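PDB 4NQ3: cyanuric acid amidohydrolase from Azorhizobium caulinodans, which catalyses the hydrolytic opening of the s-triazine ring of cyanuric acid, giving carboxybiuret, which then loses carbon dioxide to form biuret. Local coordinates for residues 157-161 / 162-166; 218-221 / 222-225. All coordinates share one frame; numbering follows the deposited sequence.

Contact 1. Residues 157-161 / 162-166; sequences CPLLT and AMRVK. With SO4 (sulfate ion), chain H.
Arg164 folds back from the first turn of helix 162-170 over Thr161 toward Leu159. Its CG stands anti to the carbonyl carbon (chi1 -71°) and the chain runs extended to NE, a shape that carries the head group back to Leu159. Thr161 lines the early part of the route: Arg164 CB lies 3.6 Å from Thr161 O, and CG lies 3.4 Å from Thr161 OG1. At the tip, Arg164 NH1 donates to Leu159 O over 3.0 Å, a bent bond (132° at the hydrogen), with the carbonyl oxygen 26° out of the guanidinium plane. A water oxygen 2.9 Å from Arg164 NH1 accepts from it and from Leu159 N. Thr161 CG2 lies over one face of the guanidinium, while NE and NH2 both reach sulfate O3 in weak bonds; NH2 also binds Ile229 O. Thr161 is the N-cap: its OG1 accepts from Arg164 N in a weak 3.4 Å bond and donates to sulfate O3. Asp303 of a second subunit accepts from Ala162 N. A methionine in place of Arg164 would probably leave Leu159 O and Ile229 O without this donor and the sulfate without the two N-H groups that reach O3. The sulfate probably came from the crystallisation liquor, and its place beside a guanidinium and the N-cap hydroxyl of a helix is consistent with a spot that favours anions.

Contact 2. Residues 218-221 / 222-225; sequences LWSA and RASC
Ser220 OG is held by three groups: it accepts from Arg222 N at 2.7 Å and from Ala223 N at 2.9 Å, and it is hydrogen-bonded to Glu201. The first of the two backbone bonds is fairly straight, 161° at the hydrogen, and the second more bent. With OG anti to the backbone N (chi1 158°), the hydroxyl swings forward over the bend of the chain, where both amides point at it. A side-chain oxygen accepting from the amide two residues on defines an ST turn, and this one leads directly into strand 223-227, which runs parallel to 150-157 at the edge of a four-stranded sheet. Beside the polar centre, Ala223 CB packs 3.7 Å from Ser220 CB. Arg222 leaves the turn along the preceding peptide, its CG 3.4 Å from Ala221 O, and the chain bends at chi3 (-67°) before the guanidinium reaches a salt bridge with Glu201. The same carboxylate also accepts from Ala221 N, which ties three consecutive residues of the bend to one acid. Further along the strand, Cys225, the residue before the nucleophile Ser226, donates its N-H to the side-chain OE1 of Gln339, a residue of the magnesium site.

In the fold
Both contacts lie in the second of the three repeating units, in series along the chain and neither crossing nor nesting; each ties only neighbouring residues. Strand 150-157, carrying the active-site Lys156, ends as contact 1 begins, and contact 1 turns the chain into helix 162-170. Helix 180-199 follows and packs against side chains of both contacts. Contact 2 then starts strand 223-227, which lies parallel beside 150-157, as in a beta-alpha-beta crossover; Cys157 is backbone-bonded to Ser226 just past contact 2. The centres are about 24 Å apart, while nearest atoms come within about 5 Å, where Cys157 and Cys225 approach on the adjacent strands; each adjoins a catalytic residue in sequence, Lys156 and Ser226.

Contact 1. Residues 157-161 / 162-166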
loop_
_atom_site.group_PDB
_atom_site.type_symbol
_atom_site.label_atom_id
_atom_site.label_comp_id
_atom_site.label_asym_id
_atom_site.label_seq_id
_atom_site.Cartn_x
_atom_site.Cartn_y
_atom_site.Cartn_z
ATOM N N CYS A 157 -1.537 -23.964 -4.410
ATOM C CA CYS A 157 -0.187 -24.397 -4.040
ATOM C C CYS A 157 0.388 -23.543 -2.923
ATOM O O CYS A 157 -0.073 -22.433 -2.688
ATOM C CB CYS A 157 0.746 -24.333 -5.244
ATOM S SG CYS A 157 0.735 -22.677 -6.002
ATOM N N PRO A 158 1.444 -24.035 -2.269
ATOM C CA PRO A 158 2.005 -23.359 -1.100
ATOM C C PRO A 158 2.918 -22.218 -1.487
ATOM O O PRO A 158 2.961 -21.883 -2.672
ATOM C CB PRO A 158 2.779 -24.480 -0.392
ATOM C CG PRO A 158 3.158 -25.395 -1.464
ATOM C CD PRO A 158 2.027 -25.375 -2.454
ATOM N N LEU A 159 3.576 -21.600 -0.502
ATOM C CA LEU A 159 4.567 -20.554 -0.754
ATOM C C LEU A 159 5.581 -20.570 0.372
ATOM O O LEU A 159 5.443 -21.342 1.316
ATOM C CB LEU A 159 3.903 -19.180 -0.868
ATOM C CG LEU A 159 3.059 -18.702 0.329
ATOM C CD1 LEU A 159 3.934 -18.266 1.498
ATOM C CD2 LEU A 159 2.132 -17.594 -0.076
ATOM N N LEU A 160 6.575 -19.696 0.295
ATOM C CA LEU A 160 7.581 -19.600 1.349
ATOM C C LEU A 160 7.503 -18.280 2.131
ATOM O O LEU A 160 7.304 -17.196 1.565
ATOM C CB LEU A 160 8.984 -19.749 0.761
ATOM C CG LEU A 160 9.268 -21.062 0.036
ATOM C CD1 LEU A 160 10.695 -21.087 -0.455
ATOM C CD2 LEU A 160 9.018 -22.233 0.971
ATOM N N THR A 161 7.644 -18.385 3.444
ATOM C CA THR A 161 7.826 -17.215 4.285
ATOM C C THR A 161 9.260 -17.206 4.790
ATOM O O THR A 161 9.970 -18.208 4.671
ATOM C CB THR A 161 6.887 -17.214 5.479
ATOM O OG1 THR A 161 7.221 -18.331 6.311
ATOM C CG2 THR A 161 5.422 -17.301 5.022
ATOM N N ALA A 162 9.685 -16.087 5.369
ATOM C CA ALA A 162 11.026 -16.002 5.929
ATOM C C ALA A 162 11.276 -17.179 6.880
ATOM O O ALA A 162 12.313 -17.850 6.786
ATOM C CB ALA A 162 11.221 -14.666 6.643
HETATM N N MSE A 163 10.307 -17.443 7.764
HETATM C CA MSE A 163 10.446 -18.494 8.771
HETATM C C MSE A 163 10.697 -19.858 8.105
HETATM O O MSE A 163 11.560 -20.627 8.532
HETATM C CB MSE A 163 9.207 -18.550 9.665
HETATM C CG MSE A 163 9.361 -19.381 10.941
HETATM SE SE MSE A 163 7.984 -18.896 12.231
HETATM C CE MSE A 163 8.798 -19.433 13.928
ATOM N N ARG A 164 9.965 -20.132 7.034
ATOM C CA ARG A 164 10.051 -21.412 6.355
ATOM C C ARG A 164 11.406 -21.599 5.649
ATOM O O ARG A 164 11.960 -22.702 5.605
ATOM C CB ARG A 164 8.901 -21.523 5.358
ATOM C CG ARG A 164 7.571 -21.686 6.013
ATOM C CD ARG A 164 6.467 -21.857 5.011
ATOM N NE ARG A 164 5.182 -21.597 5.650
ATOM C CZ ARG A 164 3.997 -21.647 5.047
ATOM N NH1 ARG A 164 3.882 -21.949 3.759
ATOM N NH2 ARG A 164 2.917 -21.366 5.743
ATOM N N VAL A 165 11.925 -20.520 5.082
ATOM C CA VAL A 165 13.229 -20.565 4.440
ATOM C C VAL A 165 14.317 -20.874 5.469
ATOM O O VAL A 165 15.223 -21.670 5.217
ATOM C CB VAL A 165 13.556 -19.252 3.733
ATOM C CG1 VAL A 165 15.049 -19.159 3.466
ATOM C CG2 VAL A 165 12.731 -19.119 2.450
ATOM N N LYS A 166 14.243 -20.214 6.622
ATOM C CA LYS A 166 15.239 -20.442 7.653
ATOM C C LYS A 166 15.073 -21.840 8.253
ATOM O O LYS A 166 16.061 -22.446 8.673
ATOM C CB LYS A 166 15.171 -19.351 8.734
ATOM C CG LYS A 166 15.672 -17.978 8.278
ATOM C CD LYS A 166 17.141 -18.037 7.826
ATOM C CE LYS A 166 17.546 -16.830 6.945
ATOM N NZ LYS A 166 19.016 -16.760 6.592
HETATM S S SO4 H . 4.729 -19.379 8.912
HETATM O O1 SO4 H . 3.488 -19.723 9.617
HETATM O O2 SO4 H . 5.298 -18.095 9.357
HETATM O O3 SO4 H . 4.357 -19.303 7.505
HETATM O O4 SO4 H . 5.739 -20.432 9.087
HETATM O O HOH W 1 1.758 -22.321 1.879
#

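Contact 2. Residues 218-221 / 222-225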
loop_
_atom_site.group_PDB
_atom_site.type_symbol
_atom_site.label_atom_id
_atom_site.label_comp_id
_atom_site.label_asym_id
_atom_site.label_seq_id
_atom_site.Cartn_x
_atom_site.Cartn_y
_atom_site.Cartn_z
ATOM N N LEU A 218 7.349 -22.317 -22.538
ATOM C CA LEU A 218 6.662 -23.511 -22.067
ATOM C C LEU A 218 5.468 -23.080 -21.236
ATOM O O LEU A 218 5.644 -22.448 -20.195
ATOM C CB LEU A 218 7.589 -24.361 -21.210
ATOM C CG LEU A 218 8.944 -24.697 -21.813
ATOM C CD1 LEU A 218 9.810 -25.292 -20.744
ATOM C CD2 LEU A 218 8.785 -25.644 -22.982
ATOM N N TRP A 219 4.260 -23.382 -21.697
ATOM C CA TRP A 219 3.082 -23.079 -20.908
ATOM C C TRP A 219 1.912 -23.978 -21.257
ATOM O O TRP A 219 1.877 -24.600 -22.320
ATOM C CB TRP A 219 2.666 -21.610 -21.053
ATOM C CG TRP A 219 2.504 -21.102 -22.455
ATOM C CD1 TRP A 219 3.444 -20.437 -23.199
ATOM C CD2 TRP A 219 1.325 -21.185 -23.278
ATOM N NE1 TRP A 219 2.922 -20.114 -24.431
ATOM C CE2 TRP A 219 1.628 -20.565 -24.505
ATOM C CE3 TRP A 219 0.047 -21.727 -23.094
ATOM C CZ2 TRP A 219 0.700 -20.470 -25.541
ATOM C CZ3 TRP A 219 -0.874 -21.631 -24.135
ATOM C CH2 TRP A 219 -0.538 -21.009 -25.340
ATOM N N SER A 220 0.974 -24.057 -20.318
ATOM C CA SER A 220 -0.277 -24.785 -20.492
ATOM C C SER A 220 -1.408 -23.825 -20.824
ATOM O O SER A 220 -1.479 -22.716 -20.282
ATOM C CB SER A 220 -0.627 -25.571 -19.225
ATOM O OG SER A 220 -2.018 -25.844 -19.196
ATOM N N ALA A 221 -2.307 -24.253 -21.696
ATOM C CA ALA A 221 -3.500 -23.463 -21.985
ATOM C C ALA A 221 -4.607 -23.743 -20.959
ATOM O O ALA A 221 -5.706 -23.192 -21.053
ATOM C CB ALA A 221 -3.998 -23.759 -23.395
ATOM N N ARG A 222 -4.330 -24.595 -19.980
ATOM C CA ARG A 222 -5.400 -24.973 -19.092
ATOM C C ARG A 222 -5.071 -24.820 -17.617
ATOM O O ARG A 222 -5.971 -24.857 -16.762
ATOM C CB ARG A 222 -5.820 -26.400 -19.413
ATOM C CG ARG A 222 -6.818 -26.364 -20.551
ATOM C CD ARG A 222 -6.877 -27.618 -21.355
ATOM N NE ARG A 222 -5.646 -27.848 -22.089
ATOM C CZ ARG A 222 -5.363 -29.007 -22.657
ATOM N NH1 ARG A 222 -6.243 -29.991 -22.589
ATOM N NH2 ARG A 222 -4.216 -29.187 -23.292
ATOM N N ALA A 223 -3.798 -24.579 -17.327
ATOM C CA ALA A 223 -3.347 -24.411 -15.952
ATOM C C ALA A 223 -3.889 -23.132 -15.324
ATOM O O ALA A 223 -3.863 -22.065 -15.937
ATOM C CB ALA A 223 -1.809 -24.426 -15.888
ATOM N N SER A 224 -4.396 -23.248 -14.100
ATOM C CA SER A 224 -4.698 -22.067 -13.309
ATOM C C SER A 224 -4.217 -22.266 -11.868
ATOM O O SER A 224 -4.795 -23.023 -11.113
ATOM C CB SER A 224 -6.179 -21.763 -13.346
ATOM O OG SER A 224 -6.480 -20.727 -12.433
ATOM N N CYS A 225 -3.138 -21.595 -11.490
ATOM C CA CYS A 225 -2.535 -21.830 -10.185
ATOM C C CYS A 225 -2.623 -20.643 -9.251
ATOM O O CYS A 225 -2.413 -19.500 -9.654
ATOM C CB CYS A 225 -1.096 -22.231 -10.382
ATOM S SG CYS A 225 -1.058 -23.635 -11.488
#